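Local coordinates for sensor protein (Bacteroides thetaiotaomicron, PDB 2X7X), which binds fructose through its periplasmic domain, the sensor part of a hybrid two-component system that probably signals as a histidine kinase, at residues 80-94 and 97-110. Sequence-based numbering, arbitrary orientation.
Sequences VEEAYQKGIPVILVD and ILSDKYTAYIGADN. With FRU (beta-D-fructofuranose), chain E.
L92 N bonds to A104 O, I106 N to L92 O and D94 N to I106 O, a ladder of backbone hydrogen bonds joining strands 90-93 and 104-108, which run parallel with their axes 4.8 Å apart. Where the ladder starts, V90 O accepts from both A104 N and T103 N, while V90 N donates to T103 OG1 (2.8 Å) in a bent bond. A second polar link ties helix to loop: S99 OG donates to E81 OE1 (2.9 Å) on the anti side, about 33° out of the carboxylate plane. These are neighbouring strands of the parallel sheet in one lobe of a periplasmic-binding-protein fold, and the C-terminal end of strand 90-93 leads into the sugar cleft. There D94 OD1 accepts from fructose O6 (2.6 Å) and is also hydrogen-bonded to Y245 OH, while OD2 forms a salt bridge with R20. An apolar cluster joins helix 73-85, strand 90-93 and the loop that leads to strand 104-108. L92 CD1 sits over a face of the Y102 ring in a CH-pi contact, 3.8 Å from its centroid, and also meets I97 CG1; I97 CD1 reaches V80 CG1 (3.8 Å). Y84 (chi1 -164°, its CG turned opposite the main-chain nitrogen) lays one ring face against the inverse gamma turn centred on K101, Y102 N lying 3.6 Å above the plane. Without the ring, as with an alanine here, the main chain at K101 and Y102 would probably lose that face and be less confined.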
loop_
_atom_site.group_PDB
_atom_site.type_symbol
_atom_site.label_atom_id
_atom_site.label_comp_id
_atom_site.label_asym_id
_atom_site.label_seq_id
_atom_site.Cartn_x
_atom_site.Cartn_y
_atom_site.Cartn_z
ATOM N N VAL A 80 -13.901 13.845 31.407
ATOM C CA VAL A 80 -13.285 12.517 31.366
ATOM C C VAL A 80 -12.928 12.036 32.783
ATOM O O VAL A 80 -13.046 10.840 33.090
ATOM C CB VAL A 80 -12.076 12.452 30.380
ATOM C CG1 VAL A 80 -11.284 11.170 30.545
ATOM C CG2 VAL A 80 -12.560 12.552 28.958
ATOM N N GLU A 81 -12.504 12.967 33.643
ATOM C CA GLU A 81 -12.193 12.645 35.039
ATOM C C GLU A 81 -13.391 12.040 35.781
ATOM O O GLU A 81 -13.233 11.049 36.503
ATOM C CB GLU A 81 -11.635 13.860 35.774
ATOM C CG GLU A 81 -10.139 14.056 35.548
ATOM C CD GLU A 81 -9.611 15.390 36.062
ATOM O OE1 GLU A 81 -8.374 15.558 36.091
ATOM O OE2 GLU A 81 -10.424 16.271 36.432
ATOM N N GLU A 82 -14.579 12.614 35.576
ATOM C CA GLU A 82 -15.827 12.029 36.079
ATOM C C GLU A 82 -15.954 10.560 35.708
ATOM O O GLU A 82 -16.044 9.700 36.591
ATOM C CB GLU A 82 -17.044 12.773 35.552
ATOM C CG GLU A 82 -17.174 14.189 36.045
ATOM C CD GLU A 82 -18.397 14.862 35.473
ATOM O OE1 GLU A 82 -18.430 16.118 35.432
ATOM O OE2 GLU A 82 -19.327 14.125 35.058
ATOM N N ALA A 83 -15.950 10.266 34.410
ATOM C CA ALA A 83 -16.028 8.882 33.958
ATOM C C ALA A 83 -14.966 8.007 34.631
ATOM O O ALA A 83 -15.221 6.845 34.940
ATOM C CB ALA A 83 -15.908 8.808 32.462
ATOM N N TYR A 84 -13.787 8.571 34.873
ATOM C CA TYR A 84 -12.720 7.817 35.523
ATOM C C TYR A 84 -12.977 7.567 37.025
ATOM O O TYR A 84 -12.830 6.429 37.481
ATOM C CB TYR A 84 -11.348 8.462 35.277
ATOM C CG TYR A 84 -10.161 7.561 35.575
ATOM C CD1 TYR A 84 -9.895 6.435 34.796
ATOM C CD2 TYR A 84 -9.292 7.849 36.634
ATOM C CE1 TYR A 84 -8.799 5.610 35.066
ATOM C CE2 TYR A 84 -8.193 7.038 36.912
ATOM C CZ TYR A 84 -7.951 5.923 36.124
ATOM O OH TYR A 84 -6.859 5.125 36.400
ATOM N N GLN A 85 -13.366 8.601 37.779
ATOM C CA GLN A 85 -13.654 8.434 39.221
ATOM C C GLN A 85 -14.904 7.582 39.476
ATOM O O GLN A 85 -14.983 6.865 40.471
ATOM C CB GLN A 85 -13.710 9.781 39.979
ATOM C CG GLN A 85 -14.937 10.683 39.699
ATOM C CD GLN A 85 -14.918 12.032 40.476
ATOM O OE1 GLN A 85 -14.128 12.231 41.408
ATOM N NE2 GLN A 85 -15.806 12.954 40.085
ATOM N N LYS A 86 -15.852 7.641 38.546
ATOM C CA LYS A 86 -17.028 6.772 38.534
ATOM C C LYS A 86 -16.687 5.297 38.206
ATOM O O LYS A 86 -17.589 4.472 38.018
ATOM C CB LYS A 86 -18.038 7.323 37.524
ATOM C CG LYS A 86 -19.491 7.007 37.804
ATOM C CD LYS A 86 -20.420 7.944 37.018
ATOM N N GLY A 87 -15.396 4.973 38.130
ATOM C CA GLY A 87 -14.938 3.597 37.911
ATOM C C GLY A 87 -14.945 3.039 36.486
ATOM O O GLY A 87 -14.424 1.938 36.263
ATOM N N ILE A 88 -15.532 3.768 35.524
ATOM C CA ILE A 88 -15.564 3.335 34.105
ATOM C C ILE A 88 -14.195 3.462 33.411
ATOM O O ILE A 88 -13.585 4.523 33.450
ATOM C CB ILE A 88 -16.618 4.106 33.276
ATOM C CG1 ILE A 88 -18.034 3.838 33.802
ATOM C CG2 ILE A 88 -16.552 3.691 31.812
ATOM C CD1 ILE A 88 -19.102 4.793 33.254
ATOM N N PRO A 89 -13.710 2.379 32.769
ATOM C CA PRO A 89 -12.406 2.480 32.099
ATOM C C PRO A 89 -12.466 3.316 30.807
ATOM O O PRO A 89 -13.338 3.096 29.963
ATOM C CB PRO A 89 -12.042 1.013 31.812
ATOM C CG PRO A 89 -13.334 0.325 31.685
ATOM C CD PRO A 89 -14.311 1.042 32.594
ATOM N N VAL A 90 -11.537 4.263 30.679
ATOM C CA VAL A 90 -11.535 5.250 29.585
ATOM C C VAL A 90 -10.327 5.088 28.659
ATOM O O VAL A 90 -9.173 5.062 29.117
ATOM C CB VAL A 90 -11.521 6.712 30.124
ATOM C CG1 VAL A 90 -11.470 7.723 28.962
ATOM C CG2 VAL A 90 -12.715 6.980 31.062
ATOM N N ILE A 91 -10.587 4.973 27.360
ATOM C CA ILE A 91 -9.501 4.988 26.376
ATOM C C ILE A 91 -9.507 6.301 25.603
ATOM O O ILE A 91 -10.515 6.667 24.957
ATOM C CB ILE A 91 -9.547 3.816 25.376
ATOM C CG1 ILE A 91 -9.359 2.475 26.091
ATOM C CG2 ILE A 91 -8.455 3.992 24.330
ATOM C CD1 ILE A 91 -9.542 1.259 25.197
ATOM N N LEU A 92 -8.375 6.998 25.688
ATOM C CA LEU A 92 -8.163 8.191 24.900
ATOM C C LEU A 92 -7.563 7.809 23.560
ATOM O O LEU A 92 -6.534 7.118 23.500
ATOM C CB LEU A 92 -7.245 9.178 25.630
ATOM C CG LEU A 92 -7.660 9.688 27.015
ATOM C CD1 LEU A 92 -6.588 10.599 27.522
ATOM C CD2 LEU A 92 -9.002 10.407 27.008
ATOM N N VAL A 93 -8.221 8.250 22.490
ATOM C CA VAL A 93 -7.699 8.088 21.138
ATOM C C VAL A 93 -7.371 9.435 20.502
ATOM O O VAL A 93 -8.166 10.385 20.606
ATOM C CB VAL A 93 -8.692 7.343 20.206
ATOM C CG1 VAL A 93 -8.025 7.058 18.878
ATOM C CG2 VAL A 93 -9.104 6.041 20.814
ATOM N N ASP A 94 -6.214 9.501 19.836
ATOM C CA ASP A 94 -5.886 10.606 18.918
ATOM C C ASP A 94 -5.724 11.961 19.636
ATOM O O ASP A 94 -4.620 12.488 19.700
ATOM C CB ASP A 94 -6.881 10.622 17.721
ATOM C CG ASP A 94 -7.186 12.012 17.200
ATOM O OD1 ASP A 94 -6.253 12.754 16.832
ATOM O OD2 ASP A 94 -8.379 12.370 17.124
ATOM N N ILE A 97 -6.300 14.759 26.853
ATOM C CA ILE A 97 -6.759 15.692 27.880
ATOM C C ILE A 97 -5.553 16.188 28.673
ATOM O O ILE A 97 -4.405 15.923 28.296
ATOM C CB ILE A 97 -7.827 15.071 28.813
ATOM C CG1 ILE A 97 -7.303 13.801 29.484
ATOM C CG2 ILE A 97 -9.114 14.798 28.045
ATOM C CD1 ILE A 97 -8.169 13.297 30.621
ATOM N N LEU A 98 -5.806 16.900 29.768
ATOM C CA LEU A 98 -4.733 17.550 30.513
ATOM C C LEU A 98 -4.427 16.927 31.874
ATOM O O LEU A 98 -3.837 17.570 32.735
ATOM C CB LEU A 98 -5.019 19.051 30.643
ATOM C CG LEU A 98 -5.160 19.798 29.312
ATOM C CD1 LEU A 98 -5.427 21.268 29.548
ATOM C CD2 LEU A 98 -3.929 19.585 28.402
ATOM N N SER A 99 -4.814 15.673 32.061
ATOM C CA SER A 99 -4.471 14.942 33.271
ATOM C C SER A 99 -4.299 13.477 32.939
ATOM O O SER A 99 -4.449 13.078 31.785
ATOM C CB SER A 99 -5.543 15.112 34.338
ATOM O OG SER A 99 -6.737 14.485 33.930
ATOM N N ASP A 100 -4.000 12.678 33.957
ATOM C CA ASP A 100 -3.612 11.279 33.774
ATOM C C ASP A 100 -4.724 10.362 34.254
ATOM O O ASP A 100 -4.510 9.180 34.523
ATOM C CB ASP A 100 -2.320 10.996 34.546
ATOM C CG ASP A 100 -2.473 11.190 36.059
ATOM O OD1 ASP A 100 -3.369 11.938 36.520
ATOM O OD2 ASP A 100 -1.673 10.588 36.792
ATOM N N LYS A 101 -5.916 10.924 34.382
ATOM C CA LYS A 101 -7.037 10.168 34.890
ATOM C C LYS A 101 -7.786 9.536 33.727
ATOM O O LYS A 101 -8.845 10.010 33.308
ATOM C CB LYS A 101 -7.914 11.048 35.792
ATOM C CG LYS A 101 -7.223 11.382 37.141
ATOM C CD LYS A 101 -8.062 12.324 38.035
ATOM C CE LYS A 101 -7.507 12.411 39.458
ATOM N NZ LYS A 101 -6.061 12.798 39.446
ATOM N N TYR A 102 -7.187 8.465 33.210
ATOM C CA TYR A 102 -7.702 7.687 32.079
ATOM C C TYR A 102 -7.037 6.313 32.153
ATOM O O TYR A 102 -6.010 6.151 32.809
ATOM C CB TYR A 102 -7.410 8.388 30.723
ATOM C CG TYR A 102 -5.935 8.574 30.418
ATOM C CD1 TYR A 102 -5.178 7.523 29.891
ATOM C CD2 TYR A 102 -5.283 9.786 30.673
ATOM C CE1 TYR A 102 -3.806 7.659 29.624
ATOM C CE2 TYR A 102 -3.901 9.940 30.391
ATOM C CZ TYR A 102 -3.178 8.858 29.871
ATOM O OH TYR A 102 -1.831 8.949 29.595
ATOM N N THR A 103 -7.602 5.320 31.487
ATOM C CA THR A 103 -7.044 3.972 31.578
ATOM C C THR A 103 -5.874 3.748 30.606
ATOM O O THR A 103 -4.824 3.214 30.989
ATOM C CB THR A 103 -8.124 2.911 31.338
ATOM O OG1 THR A 103 -9.316 3.270 32.054
ATOM C CG2 THR A 103 -7.632 1.547 31.783
ATOM N N ALA A 104 -6.068 4.142 29.347
ATOM C CA ALA A 104 -5.044 3.954 28.318
ATOM C C ALA A 104 -5.135 4.974 27.196
ATOM O O ALA A 104 -6.215 5.466 26.860
ATOM C CB ALA A 104 -5.099 2.528 27.749
ATOM N N TYR A 105 -3.980 5.286 26.623
ATOM C CA TYR A 105 -3.889 6.207 25.496
ATOM C C TYR A 105 -3.393 5.468 24.260
ATOM O O TYR A 105 -2.443 4.691 24.333
ATOM C CB TYR A 105 -2.951 7.378 25.823
ATOM C CG TYR A 105 -2.666 8.274 24.636
ATOM C CD1 TYR A 105 -3.681 9.044 24.053
ATOM C CD2 TYR A 105 -1.390 8.338 24.077
ATOM C CE1 TYR A 105 -3.430 9.853 22.942
ATOM C CE2 TYR A 105 -1.126 9.153 22.967
ATOM C CZ TYR A 105 -2.149 9.908 22.410
ATOM O OH TYR A 105 -1.890 10.713 21.315
ATOM N N ILE A 106 -4.054 5.700 23.131
ATOM C CA ILE A 106 -3.509 5.267 21.841
ATOM C C ILE A 106 -3.600 6.369 20.782
ATOM O O ILE A 106 -4.624 7.045 20.643
ATOM C CB ILE A 106 -4.161 3.967 21.336
ATOM C CG1 ILE A 106 -3.449 3.475 20.074
ATOM C CG2 ILE A 106 -5.647 4.171 21.108
ATOM C CD1 ILE A 106 -4.019 2.196 19.486
ATOM N N GLY A 107 -2.520 6.538 20.031
ATOM C CA GLY A 107 -2.491 7.535 18.961
ATOM C C GLY A 107 -1.133 7.701 18.324
ATOM O O GLY A 107 -0.177 7.044 18.717
ATOM N N ALA A 108 -1.044 8.578 17.331
ATOM C CA ALA A 108 0.226 8.850 16.684
ATOM C C ALA A 108 0.812 10.137 17.253
ATOM O O ALA A 108 0.061 10.998 17.702
ATOM C CB ALA A 108 0.034 8.953 15.202
ATOM N N ASP A 109 2.143 10.278 17.242
ATOM C CA ASP A 109 2.778 11.468 17.839
ATOM C C ASP A 109 2.637 12.718 16.963
ATOM O O ASP A 109 3.314 12.861 15.938
ATOM C CB ASP A 109 4.249 11.222 18.175
ATOM C CG ASP A 109 4.840 12.321 19.049
ATOM O OD1 ASP A 109 5.920 12.089 19.629
ATOM O OD2 ASP A 109 4.234 13.409 19.180
ATOM N N ASN A 110 1.777 13.632 17.390
ATOM C CA ASN A 110 1.500 14.815 16.594
ATOM C C ASN A 110 2.661 15.787 16.553
ATOM O O ASN A 110 2.825 16.516 15.573
ATOM C CB ASN A 110 0.176 15.475 17.019
ATOM C CG ASN A 110 -1.039 14.695 16.522
ATOM O OD1 ASN A 110 -1.407 14.781 15.357
ATOM N ND2 ASN A 110 -1.636 13.907 17.392
HETATM C C1 FRU E . -10.507 14.007 11.878
HETATM C C2 FRU E . -9.449 15.087 12.008
HETATM C C3 FRU E . -8.241 14.820 11.115
HETATM C C4 FRU E . -7.089 15.268 11.994
HETATM C C5 FRU E . -7.557 14.779 13.358
HETATM C C6 FRU E . -6.934 15.494 14.556
HETATM O O1 FRU E . -11.735 14.468 12.435
HETATM O O2 FRU E . -10.059 16.354 11.735
HETATM O O3 FRU E . -8.313 15.501 9.855
HETATM O O4 FRU E . -5.832 14.712 11.592
HETATM O O5 FRU E . -8.956 15.074 13.342
HETATM O O6 FRU E . -7.364 14.854 15.774
#